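Peptide/nickel transport system substrate-binding protein (Listeria monocytogenes serotype 1/2a, PDB 5KZT) binds peptide and probably hands it to a membrane transporter for uptake, as a solute-binding protein of the OppA type. Local coordinates at residues W86-P91 and N187-G192; T45-Y50 and A59-A64; E82-S87 and K213-D218. All coordinates share one frame; numbering follows the deposited sequence.

Interaction 1: residues W86-P91 and N187-G192; sequences WSNGDP and NMLFNG
The backbones of W86-S87 and F190-N191 run close together, W86 CA lying 4.9 Å from N191 CA, and neither segment is a regular strand. S87 meets F190 twice. S87 N gives F190 O a weak, bent bond of 2.8 Å (122° at the hydrogen), while F190 N donates almost straight to S87 OG at 3.0 Å (161°). The hydroxyl can receive that bond because OG sits between the backbone N and the carbonyl carbon (chi1 53°), where it turns to the facing segment. The indole of W86 packs against L189 and N191. N191 CB lies over one face, 4.1 Å from the centroid of the six-membered ring, and L189 O sits at the edge near the ring plane, 3.8 Å from CZ3. L189 splits its branches between two polar residues: CD2 rests 3.4 Å from S87 OG, and CD1 rests 3.7 Å from N88 ND2. The polar ends have partners outside the two segments: W86 NE1 bonds D96, and N191 OD1 accepts from the backbone N of E47 and from N46 ND2. Within 86-91, G89 N bonds W86 O at 2.8 Å, W86 N bonds D90 O, and G89 has a left-handed backbone. Together these fit a type I turn with a G1 bulge, to which N88 OD1 adds an Asx turn by accepting from D90 N.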
ATOM      1  N   TRP A  86     -25.416   2.244  -8.278  1.00 24.30           N
ATOM      2  CA  TRP A  86     -24.444   3.305  -8.516  1.00 23.46           C
ATOM      3  C   TRP A  86     -25.057   4.652  -8.152  1.00 24.38           C
ATOM      4  O   TRP A  86     -26.290   4.792  -8.107  1.00 25.44           O
ATOM      5  CB  TRP A  86     -24.018   3.308  -9.978  1.00 23.05           C
ATOM      6  CG  TRP A  86     -23.192   2.117 -10.347  1.00 21.53           C
ATOM      7  CD1 TRP A  86     -23.584   1.034 -11.076  1.00 21.59           C
ATOM      8  CD2 TRP A  86     -21.826   1.890  -9.984  1.00 20.31           C
ATOM      9  NE1 TRP A  86     -22.546   0.136 -11.184  1.00 20.67           N
ATOM     10  CE2 TRP A  86     -21.443   0.655 -10.551  1.00 19.77           C
ATOM     11  CE3 TRP A  86     -20.872   2.635  -9.258  1.00 19.63           C
ATOM     12  CZ2 TRP A  86     -20.151   0.125 -10.394  1.00 18.77           C
ATOM     13  CZ3 TRP A  86     -19.590   2.109  -9.099  1.00 18.51           C
ATOM     14  CH2 TRP A  86     -19.246   0.858  -9.660  1.00 18.15           C
ATOM     15  N   SER A  87     -24.193   5.641  -7.900  1.00 23.99           N
ATOM     16  CA  SER A  87     -24.634   6.972  -7.472  1.00 24.79           C
ATOM     17  C   SER A  87     -25.422   7.757  -8.538  1.00 26.04           C
ATOM     18  O   SER A  87     -26.008   8.794  -8.224  1.00 26.69           O
ATOM     19  CB  SER A  87     -23.437   7.787  -6.985  1.00 24.06           C
ATOM     20  OG  SER A  87     -22.401   7.808  -7.952  1.00 23.40           O
ATOM     21  N   ASN A  88     -25.428   7.271  -9.785  1.00 26.55           N
ATOM     22  CA  ASN A  88     -26.322   7.772 -10.843  1.00 28.21           C
ATOM     23  C   ASN A  88     -27.623   6.954 -10.972  1.00 29.43           C
ATOM     24  O   ASN A  88     -28.368   7.112 -11.945  1.00 30.94           O
ATOM     25  CB  ASN A  88     -25.574   7.839 -12.198  1.00 28.13           C
ATOM     26  CG  ASN A  88     -25.229   6.462 -12.786  1.00 27.14           C
ATOM     27  OD1 ASN A  88     -25.405   5.426 -12.151  1.00 26.16           O
ATOM     28  ND2 ASN A  88     -24.743   6.462 -14.028  1.00 27.21           N
ATOM     29  N   GLY A  89     -27.899   6.062 -10.020  1.00 29.29           N
ATOM     30  CA  GLY A  89     -29.091   5.224 -10.088  1.00 30.25           C
ATOM     31  C   GLY A  89     -28.996   3.920 -10.876  1.00 30.10           C
ATOM     32  O   GLY A  89     -29.859   3.063 -10.697  1.00 30.37           O
ATOM     33  N   ASP A  90     -27.980   3.735 -11.732  1.00 29.60           N
ATOM     34  CA  ASP A  90     -27.811   2.452 -12.458  1.00 29.66           C
ATOM     35  C   ASP A  90     -27.644   1.319 -11.436  1.00 28.01           C
ATOM     36  O   ASP A  90     -26.940   1.499 -10.441  1.00 26.70           O
ATOM     37  CB  ASP A  90     -26.549   2.441 -13.344  1.00 29.90           C
ATOM     38  CG  ASP A  90     -26.623   3.390 -14.556  1.00 31.60           C
ATOM     39  OD1 ASP A  90     -27.651   4.045 -14.801  1.00 32.87           O
ATOM     40  OD2 ASP A  90     -25.596   3.474 -15.278  1.00 33.05           O
ATOM     41  N   PRO A  91     -28.270   0.145 -11.675  1.00 27.78           N
ATOM     42  CA  PRO A  91     -28.002  -0.977 -10.766  1.00 26.72           C
ATOM     43  C   PRO A  91     -26.554  -1.489 -10.894  1.00 24.91           C
ATOM     44  O   PRO A  91     -25.933  -1.348 -11.963  1.00 24.07           O
ATOM     45  CB  PRO A  91     -28.985  -2.049 -11.244  1.00 27.68           C
ATOM     46  CG  PRO A  91     -29.050  -1.805 -12.714  1.00 28.27           C
ATOM     47  CD  PRO A  91     -28.986  -0.307 -12.885  1.00 28.56           C
ATOM     48  N   ASN A 187     -15.724  13.031 -12.068  1.00 24.00           N
ATOM     49  CA  ASN A 187     -15.465  11.940 -13.013  1.00 24.11           C
ATOM     50  C   ASN A 187     -15.324  10.557 -12.366  1.00 22.85           C
ATOM     51  O   ASN A 187     -14.662   9.676 -12.903  1.00 22.11           O
ATOM     52  CB  ASN A 187     -14.236  12.291 -13.855  1.00 24.77           C
ATOM     53  CG  ASN A 187     -14.519  13.415 -14.826  1.00 26.58           C
ATOM     54  OD1 ASN A 187     -15.285  14.333 -14.530  1.00 27.51           O
ATOM     55  ND2 ASN A 187     -13.936  13.335 -16.003  1.00 27.78           N
ATOM     56  N   MET A 188     -15.987  10.384 -11.225  1.00 22.68           N
ATOM     57  CA  MET A 188     -16.101   9.116 -10.537  1.00 22.24           C
ATOM     58  C   MET A 188     -17.571   8.795 -10.286  1.00 22.28           C
ATOM     59  O   MET A 188     -18.399   9.707 -10.160  1.00 22.65           O
ATOM     60  CB  MET A 188     -15.394   9.195  -9.178  1.00 22.26           C
ATOM     61  CG  MET A 188     -13.923   9.566  -9.225  1.00 22.59           C
ATOM     62  SD  MET A 188     -13.243   9.911  -7.586  1.00 23.00           S
ATOM     63  CE  MET A 188     -13.325   8.241  -6.929  1.00 22.43           C
ATOM     64  N   LEU A 189     -17.881   7.501 -10.230  1.00 21.73           N
ATOM     65  CA  LEU A 189     -19.161   6.978  -9.728  1.00 21.90           C
ATOM     66  C   LEU A 189     -18.954   6.144  -8.466  1.00 20.83           C
ATOM     67  O   LEU A 189     -17.948   5.456  -8.317  1.00 20.22           O
ATOM     68  CB  LEU A 189     -19.864   6.086 -10.757  1.00 22.61           C
ATOM     69  CG  LEU A 189     -20.826   6.616 -11.810  1.00 23.88           C
ATOM     70  CD1 LEU A 189     -21.544   5.433 -12.461  1.00 24.23           C
ATOM     71  CD2 LEU A 189     -21.820   7.636 -11.258  1.00 24.57           C
ATOM     72  N   PHE A 190     -19.947   6.171  -7.588  1.00 20.50           N
ATOM     73  CA  PHE A 190     -19.821   5.636  -6.238  1.00 19.84           C
ATOM     74  C   PHE A 190     -20.850   4.538  -5.982  1.00 20.06           C
ATOM     75  O   PHE A 190     -22.004   4.636  -6.408  1.00 20.88           O
ATOM     76  CB  PHE A 190     -19.978   6.782  -5.223  1.00 19.85           C
ATOM     77  CG  PHE A 190     -19.210   8.012  -5.605  1.00 19.79           C
ATOM     78  CD1 PHE A 190     -17.810   7.976  -5.688  1.00 19.41           C
ATOM     79  CD2 PHE A 190     -19.869   9.194  -5.955  1.00 20.70           C
ATOM     80  CE1 PHE A 190     -17.088   9.117  -6.071  1.00 19.42           C
ATOM     81  CE2 PHE A 190     -19.158  10.327  -6.345  1.00 20.72           C
ATOM     82  CZ  PHE A 190     -17.770  10.290  -6.409  1.00 20.27           C
ATOM     83  N   ASN A 191     -20.408   3.467  -5.324  1.00 19.28           N
ATOM     84  CA  ASN A 191     -21.319   2.422  -4.857  1.00 19.52           C
ATOM     85  C   ASN A 191     -21.031   2.043  -3.413  1.00 19.09           C
ATOM     86  O   ASN A 191     -21.489   1.012  -2.949  1.00 19.13           O
ATOM     87  CB  ASN A 191     -21.278   1.180  -5.776  1.00 19.46           C
ATOM     88  CG  ASN A 191     -20.031   0.328  -5.584  1.00 18.70           C
ATOM     89  OD1 ASN A 191     -18.931   0.853  -5.415  1.00 18.00           O
ATOM     90  ND2 ASN A 191     -20.192  -0.990  -5.629  1.00 18.74           N
ATOM     91  N   GLY A 192     -20.314   2.906  -2.696  1.00 18.63           N
ATOM     92  CA  GLY A 192     -19.918   2.642  -1.322  1.00 18.47           C
ATOM     93  C   GLY A 192     -20.658   3.551  -0.354  1.00 18.91           C
ATOM     94  O   GLY A 192     -21.572   4.261  -0.753  1.00 19.67           O
TER

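Interaction 2: residues T45-Y50 and A59-A64; sequences TNEGLY and AIAGAA
L49 O is gripped by two backbone donors of the facing loop. A61 N reaches it at 2.8 Å along a nearly straight bond (165° at the hydrogen) from above the carbonyl plane, and A63 N reaches it at 3.2 Å from nearer that plane. One residue earlier, G48 O accepts from G62 N at 2.8 Å, with the donor in the carbonyl plane. A CB on G62 would point toward G48 and fall too close to G48 O, so this tight backbone approach fits glycine. Next to these bonds, the extended chain of E47 (CG anti to the backbone N, chi1 -176°) lays its carboxylate against A61, CD lying 3.6 Å from A61 CB. Farther along, the ring of Y50 receives I60 CG2 over one face, 4.1 Å from its centroid. Y50 and I60 form an antiparallel non-hydrogen-bonded pair, where strands 50-52 and 58-60 begin and end their pairing, and Y50 CA makes a CA-H...O contact with A59 O. The carbonyls of G48 and L49 accept from peptide N-H groups of 61-63. Two donors, Y214 OH and W215 NE1, would stabilise the charged carboxylate of E47 and offset the cost of burying it.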
ATOM      1  N   THR A  45     -15.733   5.113  -0.898  1.00 16.59           N
ATOM      2  CA  THR A  45     -16.638   5.548  -1.964  1.00 17.31           C
ATOM      3  C   THR A  45     -17.114   4.405  -2.851  1.00 17.37           C
ATOM      4  O   THR A  45     -18.065   4.555  -3.614  1.00 17.46           O
ATOM      5  CB  THR A  45     -15.970   6.636  -2.826  1.00 17.55           C
ATOM      6  OG1 THR A  45     -14.822   6.121  -3.477  1.00 17.28           O
ATOM      7  CG2 THR A  45     -15.511   7.788  -1.977  1.00 17.82           C
ATOM      8  N   ASN A  46     -16.454   3.257  -2.747  1.00 17.17           N
ATOM      9  CA  ASN A  46     -16.793   2.118  -3.578  1.00 17.44           C
ATOM     10  C   ASN A  46     -16.664   0.847  -2.776  1.00 17.50           C
ATOM     11  O   ASN A  46     -16.101   0.848  -1.681  1.00 17.26           O
ATOM     12  CB  ASN A  46     -15.883   2.102  -4.787  1.00 17.15           C
ATOM     13  CG  ASN A  46     -16.144   3.276  -5.707  1.00 17.83           C
ATOM     14  OD1 ASN A  46     -15.513   4.324  -5.588  1.00 18.01           O
ATOM     15  ND2 ASN A  46     -17.119   3.131  -6.582  1.00 18.32           N
ATOM     16  N   GLU A  47     -17.200  -0.236  -3.323  1.00 17.55           N
ATOM     17  CA  GLU A  47     -17.292  -1.466  -2.578  1.00 17.74           C
ATOM     18  C   GLU A  47     -17.309  -2.666  -3.519  1.00 17.26           C
ATOM     19  O   GLU A  47     -17.921  -2.623  -4.577  1.00 17.22           O
ATOM     20  CB  GLU A  47     -18.557  -1.430  -1.709  1.00 18.86           C
ATOM     21  CG  GLU A  47     -18.756  -2.624  -0.772  1.00 19.57           C
ATOM     22  CD  GLU A  47     -20.045  -2.508   0.012  1.00 21.19           C
ATOM     23  OE1 GLU A  47     -20.026  -1.904   1.116  1.00 22.22           O
ATOM     24  OE2 GLU A  47     -21.083  -2.988  -0.485  1.00 22.12           O
ATOM     25  N   GLY A  48     -16.613  -3.731  -3.113  1.00 16.84           N
ATOM     26  CA  GLY A  48     -16.570  -4.979  -3.888  1.00 16.58           C
ATOM     27  C   GLY A  48     -17.461  -6.058  -3.308  1.00 16.83           C
ATOM     28  O   GLY A  48     -18.437  -5.761  -2.586  1.00 17.30           O
ATOM     29  N   LEU A  49     -17.114  -7.308  -3.612  1.00 16.58           N
ATOM     30  CA  LEU A  49     -17.881  -8.474  -3.171  1.00 16.86           C
ATOM     31  C   LEU A  49     -17.808  -8.675  -1.663  1.00 17.06           C
ATOM     32  O   LEU A  49     -18.774  -9.115  -1.071  1.00 17.23           O
ATOM     33  CB  LEU A  49     -17.427  -9.744  -3.868  1.00 16.85           C
ATOM     34  CG  LEU A  49     -17.599  -9.759  -5.378  1.00 16.82           C
ATOM     35  CD1 LEU A  49     -16.845 -10.947  -5.948  1.00 16.83           C
ATOM     36  CD2 LEU A  49     -19.068  -9.801  -5.772  1.00 17.74           C
ATOM     37  N   TYR A  50     -16.653  -8.347  -1.074  1.00 16.39           N
ATOM     38  CA  TYR A  50     -16.409  -8.486   0.355  1.00 16.55           C
ATOM     39  C   TYR A  50     -15.841  -7.173   0.858  1.00 16.21           C
ATOM     40  O   TYR A  50     -15.348  -6.381   0.078  1.00 15.35           O
ATOM     41  CB  TYR A  50     -15.405  -9.604   0.627  1.00 16.53           C
ATOM     42  CG  TYR A  50     -15.983 -11.009   0.569  1.00 17.04           C
ATOM     43  CD1 TYR A  50     -16.354 -11.589  -0.638  1.00 17.28           C
ATOM     44  CD2 TYR A  50     -16.159 -11.765   1.737  1.00 17.86           C
ATOM     45  CE1 TYR A  50     -16.890 -12.874  -0.685  1.00 17.66           C
ATOM     46  CE2 TYR A  50     -16.690 -13.031   1.693  1.00 18.39           C
ATOM     47  CZ  TYR A  50     -17.044 -13.578   0.481  1.00 18.24           C
ATOM     48  OH  TYR A  50     -17.586 -14.835   0.479  1.00 19.24           O
ATOM     49  N   ALA A  59     -15.955 -10.015   4.953  1.00 19.13           N
ATOM     50  CA  ALA A  59     -17.360 -10.380   5.088  1.00 19.67           C
ATOM     51  C   ALA A  59     -18.083  -9.953   3.814  1.00 19.22           C
ATOM     52  O   ALA A  59     -17.715  -8.958   3.174  1.00 18.28           O
ATOM     53  CB  ALA A  59     -17.958  -9.691   6.296  1.00 20.53           C
ATOM     54  N   ILE A  60     -19.129 -10.682   3.452  1.00 19.34           N
ATOM     55  CA  ILE A  60     -19.869 -10.334   2.256  1.00 19.40           C
ATOM     56  C   ILE A  60     -20.361  -8.883   2.315  1.00 19.26           C
ATOM     57  O   ILE A  60     -20.783  -8.401   3.370  1.00 19.44           O
ATOM     58  CB  ILE A  60     -21.015 -11.328   1.930  1.00 20.19           C
ATOM     59  CG1 ILE A  60     -22.060 -11.403   3.044  1.00 21.38           C
ATOM     60  CG2 ILE A  60     -20.423 -12.690   1.625  1.00 20.45           C
ATOM     61  CD1 ILE A  60     -23.247 -12.271   2.685  1.00 22.43           C
ATOM     62  N   ALA A  61     -20.210  -8.193   1.187  1.00 18.99           N
ATOM     63  CA  ALA A  61     -20.611  -6.795   1.017  1.00 19.30           C
ATOM     64  C   ALA A  61     -21.466  -6.697  -0.249  1.00 19.78           C
ATOM     65  O   ALA A  61     -22.687  -6.699  -0.140  1.00 21.01           O
ATOM     66  CB  ALA A  61     -19.396  -5.890   0.954  1.00 18.57           C
ATOM     67  N   GLY A  62     -20.852  -6.679  -1.439  1.00 19.34           N
ATOM     68  CA  GLY A  62     -21.603  -6.694  -2.699  1.00 19.71           C
ATOM     69  C   GLY A  62     -22.255  -8.040  -2.988  1.00 20.89           C
ATOM     70  O   GLY A  62     -23.205  -8.120  -3.782  1.00 21.82           O
ATOM     71  N   ALA A  63     -21.745  -9.097  -2.357  1.00 20.94           N
ATOM     72  CA  ALA A  63     -22.311 -10.425  -2.492  1.00 21.91           C
ATOM     73  C   ALA A  63     -23.481 -10.521  -1.543  1.00 23.33           C
ATOM     74  O   ALA A  63     -23.354 -10.132  -0.379  1.00 23.26           O
ATOM     75  CB  ALA A  63     -21.265 -11.472  -2.152  1.00 21.70           C
ATOM     76  N   ALA A  64     -24.617 -11.024  -2.046  1.00 24.70           N
ATOM     77  CA  ALA A  64     -25.860 -11.113  -1.277  1.00 26.43           C
ATOM     78  C   ALA A  64     -25.838 -12.213  -0.227  1.00 27.47           C
ATOM     79  O   ALA A  64     -26.547 -12.124   0.760  1.00 27.91           O
ATOM     80  CB  ALA A  64     -27.059 -11.312  -2.205  1.00 27.29           C
TER

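Interaction 3: residues E82-S87 and K213-D218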
ATOM      1  N   GLU A  82     -29.301  -7.432  -5.097  1.00 27.64           N
ATOM      2  CA  GLU A  82     -30.206  -6.864  -6.090  1.00 28.90           C
ATOM      3  C   GLU A  82     -30.673  -5.460  -5.749  1.00 29.49           C
ATOM      4  O   GLU A  82     -31.391  -4.847  -6.544  1.00 30.87           O
ATOM      5  CB  GLU A  82     -31.375  -7.812  -6.315  1.00 30.60           C
ATOM      6  CG  GLU A  82     -30.821  -9.161  -6.770  1.00 30.60           C
ATOM      7  CD  GLU A  82     -31.840 -10.174  -7.197  1.00 32.22           C
ATOM      8  OE1 GLU A  82     -31.401 -11.331  -7.387  1.00 32.34           O
ATOM      9  OE2 GLU A  82     -33.033  -9.827  -7.371  1.00 33.47           O
ATOM     10  N   ASP A  83     -30.260  -4.952  -4.584  1.00 28.91           N
ATOM     11  CA  ASP A  83     -30.577  -3.577  -4.163  1.00 29.31           C
ATOM     12  C   ASP A  83     -29.376  -2.612  -4.227  1.00 28.34           C
ATOM     13  O   ASP A  83     -29.493  -1.466  -3.817  1.00 28.49           O
ATOM     14  CB  ASP A  83     -31.198  -3.592  -2.759  1.00 29.85           C
ATOM     15  CG  ASP A  83     -30.224  -4.033  -1.676  1.00 29.06           C
ATOM     16  OD1 ASP A  83     -29.065  -4.380  -1.977  1.00 27.93           O
ATOM     17  OD2 ASP A  83     -30.624  -4.038  -0.495  1.00 29.52           O
ATOM     18  N   ALA A  84     -28.235  -3.073  -4.749  1.00 27.36           N
ATOM     19  CA  ALA A  84     -27.053  -2.230  -4.886  1.00 26.57           C
ATOM     20  C   ALA A  84     -27.160  -1.337  -6.133  1.00 26.91           C
ATOM     21  O   ALA A  84     -27.521  -1.799  -7.230  1.00 27.32           O
ATOM     22  CB  ALA A  84     -25.801  -3.079  -4.927  1.00 25.61           C
ATOM     23  N   LYS A  85     -26.870  -0.055  -5.933  1.00 26.32           N
ATOM     24  CA  LYS A  85     -26.957   0.950  -6.967  1.00 26.65           C
ATOM     25  C   LYS A  85     -25.683   1.778  -7.067  1.00 25.06           C
ATOM     26  O   LYS A  85     -24.953   1.965  -6.085  1.00 24.49           O
ATOM     27  CB  LYS A  85     -28.127   1.869  -6.678  1.00 28.87           C
ATOM     28  CG  LYS A  85     -29.461   1.269  -7.047  1.00 30.97           C
ATOM     29  CD  LYS A  85     -30.599   2.252  -6.820  1.00 33.28           C
ATOM     30  CE  LYS A  85     -31.945   1.542  -6.808  1.00 35.13           C
ATOM     31  NZ  LYS A  85     -32.082   0.517  -7.889  1.00 35.49           N
ATOM     32  N   TRP A  86     -25.416   2.244  -8.278  1.00 24.30           N
ATOM     33  CA  TRP A  86     -24.444   3.305  -8.516  1.00 23.46           C
ATOM     34  C   TRP A  86     -25.057   4.652  -8.152  1.00 24.38           C
ATOM     35  O   TRP A  86     -26.290   4.792  -8.107  1.00 25.44           O
ATOM     36  CB  TRP A  86     -24.018   3.308  -9.978  1.00 23.05           C
ATOM     37  CG  TRP A  86     -23.192   2.117 -10.347  1.00 21.53           C
ATOM     38  CD1 TRP A  86     -23.584   1.034 -11.076  1.00 21.59           C
ATOM     39  CD2 TRP A  86     -21.826   1.890  -9.984  1.00 20.31           C
ATOM     40  NE1 TRP A  86     -22.546   0.136 -11.184  1.00 20.67           N
ATOM     41  CE2 TRP A  86     -21.443   0.655 -10.551  1.00 19.77           C
ATOM     42  CE3 TRP A  86     -20.872   2.635  -9.258  1.00 19.63           C
ATOM     43  CZ2 TRP A  86     -20.151   0.125 -10.394  1.00 18.77           C
ATOM     44  CZ3 TRP A  86     -19.590   2.109  -9.099  1.00 18.51           C
ATOM     45  CH2 TRP A  86     -19.246   0.858  -9.660  1.00 18.15           C
ATOM     46  N   SER A  87     -24.193   5.641  -7.900  1.00 23.99           N
ATOM     47  CA  SER A  87     -24.634   6.972  -7.472  1.00 24.79           C
ATOM     48  C   SER A  87     -25.422   7.757  -8.538  1.00 26.04           C
ATOM     49  O   SER A  87     -26.008   8.794  -8.224  1.00 26.69           O
ATOM     50  CB  SER A  87     -23.437   7.787  -6.985  1.00 24.06           C
ATOM     51  OG  SER A  87     -22.401   7.808  -7.952  1.00 23.40           O
ATOM     52  N   LYS A 213     -27.723   6.641  -1.994  1.00 29.03           N
ATOM     53  CA  LYS A 213     -28.020   5.459  -2.825  1.00 29.00           C
ATOM     54  C   LYS A 213     -27.228   4.204  -2.448  1.00 27.51           C
ATOM     55  O   LYS A 213     -27.284   3.196  -3.169  1.00 27.43           O
ATOM     56  CB  LYS A 213     -27.790   5.797  -4.290  1.00 29.47           C
ATOM     57  CG  LYS A 213     -28.754   6.831  -4.830  1.00 31.34           C
ATOM     58  CD  LYS A 213     -28.798   6.754  -6.345  1.00 32.30           C
ATOM     59  CE  LYS A 213     -29.382   8.013  -6.972  1.00 33.90           C
ATOM     60  NZ  LYS A 213     -28.455   9.165  -6.787  1.00 34.02           N
ATOM     61  N   TYR A 214     -26.486   4.254  -1.338  1.00 25.74           N
ATOM     62  CA  TYR A 214     -25.789   3.074  -0.822  1.00 24.45           C
ATOM     63  C   TYR A 214     -26.786   2.109  -0.182  1.00 25.29           C
ATOM     64  O   TYR A 214     -27.637   2.533   0.599  1.00 25.65           O
ATOM     65  CB  TYR A 214     -24.725   3.494   0.190  1.00 23.11           C
ATOM     66  CG  TYR A 214     -23.950   2.368   0.822  1.00 22.13           C
ATOM     67  CD1 TYR A 214     -23.318   1.399   0.048  1.00 21.56           C
ATOM     68  CD2 TYR A 214     -23.820   2.288   2.215  1.00 21.98           C
ATOM     69  CE1 TYR A 214     -22.600   0.366   0.641  1.00 21.14           C
ATOM     70  CE2 TYR A 214     -23.099   1.284   2.812  1.00 21.51           C
ATOM     71  CZ  TYR A 214     -22.487   0.321   2.029  1.00 21.10           C
ATOM     72  OH  TYR A 214     -21.780  -0.679   2.649  1.00 20.68           O
ATOM     73  N   TRP A 215     -26.672   0.817  -0.522  1.00 25.35           N
ATOM     74  CA  TRP A 215     -27.625  -0.210  -0.056  1.00 26.53           C
ATOM     75  C   TRP A 215     -27.665  -0.309   1.472  1.00 26.88           C
ATOM     76  O   TRP A 215     -28.706  -0.594   2.032  1.00 28.02           O
ATOM     77  CB  TRP A 215     -27.333  -1.611  -0.674  1.00 26.62           C
ATOM     78  CG  TRP A 215     -26.065  -2.256  -0.183  1.00 25.73           C
ATOM     79  CD1 TRP A 215     -24.824  -2.129  -0.727  1.00 24.79           C
ATOM     80  CD2 TRP A 215     -25.919  -3.096   0.963  1.00 26.27           C
ATOM     81  NE1 TRP A 215     -23.906  -2.824   0.018  1.00 24.52           N
ATOM     82  CE2 TRP A 215     -24.554  -3.433   1.060  1.00 25.42           C
ATOM     83  CE3 TRP A 215     -26.807  -3.578   1.937  1.00 27.63           C
ATOM     84  CZ2 TRP A 215     -24.046  -4.242   2.094  1.00 25.61           C
ATOM     85  CZ3 TRP A 215     -26.306  -4.401   2.960  1.00 27.75           C
ATOM     86  CH2 TRP A 215     -24.928  -4.719   3.025  1.00 26.73           C
ATOM     87  N   ASP A 216     -26.537  -0.077   2.134  1.00 25.71           N
ATOM     88  CA  ASP A 216     -26.458  -0.184   3.604  1.00 26.25           C
ATOM     89  C   ASP A 216     -26.364   1.189   4.302  1.00 26.14           C
ATOM     90  O   ASP A 216     -25.759   1.326   5.374  1.00 25.66           O
ATOM     91  CB  ASP A 216     -25.269  -1.069   3.983  1.00 25.33           C
ATOM     92  CG  ASP A 216     -25.505  -1.890   5.227  1.00 26.15           C
ATOM     93  OD1 ASP A 216     -26.670  -2.027   5.655  1.00 27.48           O
ATOM     94  OD2 ASP A 216     -24.511  -2.412   5.773  1.00 25.31           O
ATOM     95  N   LYS A 217     -27.008   2.194   3.719  1.00 26.95           N
ATOM     96  CA  LYS A 217     -26.889   3.575   4.211  1.00 27.10           C
ATOM     97  C   LYS A 217     -27.425   3.779   5.633  1.00 28.33           C
ATOM     98  O   LYS A 217     -26.978   4.691   6.335  1.00 28.01           O
ATOM     99  CB  LYS A 217     -27.584   4.545   3.261  1.00 27.82           C
ATOM    100  CG  LYS A 217     -29.107   4.457   3.285  1.00 29.61           C
ATOM    101  CD  LYS A 217     -29.733   5.170   2.107  1.00 30.41           C
ATOM    102  CE  LYS A 217     -31.237   5.120   2.201  1.00 32.39           C
ATOM    103  NZ  LYS A 217     -31.823   5.809   1.025  1.00 33.40           N
ATOM    104  N   ASP A 218     -28.365   2.938   6.065  1.00 29.65           N
ATOM    105  CA  ASP A 218     -28.895   3.040   7.434  1.00 31.24           C
ATOM    106  C   ASP A 218     -27.848   2.769   8.540  1.00 30.45           C
ATOM    107  O   ASP A 218     -28.034   3.179   9.687  1.00 31.00           O
ATOM    108  CB  ASP A 218     -30.129   2.148   7.615  1.00 32.88           C
ATOM    109  CG  ASP A 218     -31.381   2.695   6.895  1.00 34.70           C
ATOM    110  OD1 ASP A 218     -31.393   3.850   6.386  1.00 34.49           O
ATOM    111  OD2 ASP A 218     -32.390   1.952   6.852  1.00 36.45           O
TER
HETATM  112  O   HOH W   1     -25.568   0.618  -3.355  1.00 27.03           O
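W215 and D83 meet with their flat groups 29° apart, and the side chains cross at a slant, D83 OD1 coming 3.5 Å from W215 CB at the root of the ring system. D216 CB lies 3.4 Å above one face of the indole, offset toward its rim, and a bound water lies at the edge, in the ring plane. R81 adds a cation-pi contact to W215 and a salt bridge to D83 OD1, so one guanidinium ties the two side chains together. The neighbouring ring of Y214 has D216 N over its centre, inside the type I turn that runs from Y214 to K217. A84 CB makes a loose apolar approach to W215 CD1 at 4.4 Å.

Farther along, K213 runs beside the end of the 82-87 segment, past W86 to S87. Its methylene CD passes 3.6 Å from W86 O, and a bend at the last torsion (chi4 69°) brings NZ round to S87 O at 2.9 Å. This bond approaches from above the carbonyl plane, 48° out of it, and thus not along a lone pair. One water joins the backbones of K85, K213 and W215, adding to the direct contacts: it accepts from K85 N at 3.0 Å, donates to K213 O at 3.1 Å, and takes a weak bond from W215 N. The backbones themselves stand apart here; even A84 CA and W215 CA are 5.3 Å away from each other. The indole N-H is already engaged by E47, which would fix the rotation of the ring. The one direct hydrogen bond between the segments is thus a lysine ammonium on a backbone carbonyl, a charge-dipole bond, with R81 pairing the charge of D83 and one water completing the link.

How the interactions relate
All three contacts lie on the same side of the chain's centre. The centres of interactions 1 and 3 are about 9 Å apart, those of 2 and 3 about 11 Å and those of 1 and 2 about 14 Å. Interaction 2 closes first along the chain. Interactions 1 and 3 then start from one loop, between strand 75-79 and helix 94-105, and share W86 and S87. T45-Y50 touches both of the others: T45 and E47 bond G192 and N191 of interaction 1, and E47 bonds Y214 and W215 of interaction 3. Loops from separate parts of the chain are thus joined at one end of neighbouring strands 194-197 and 205-210 of a mixed sheet in this solute-binding protein.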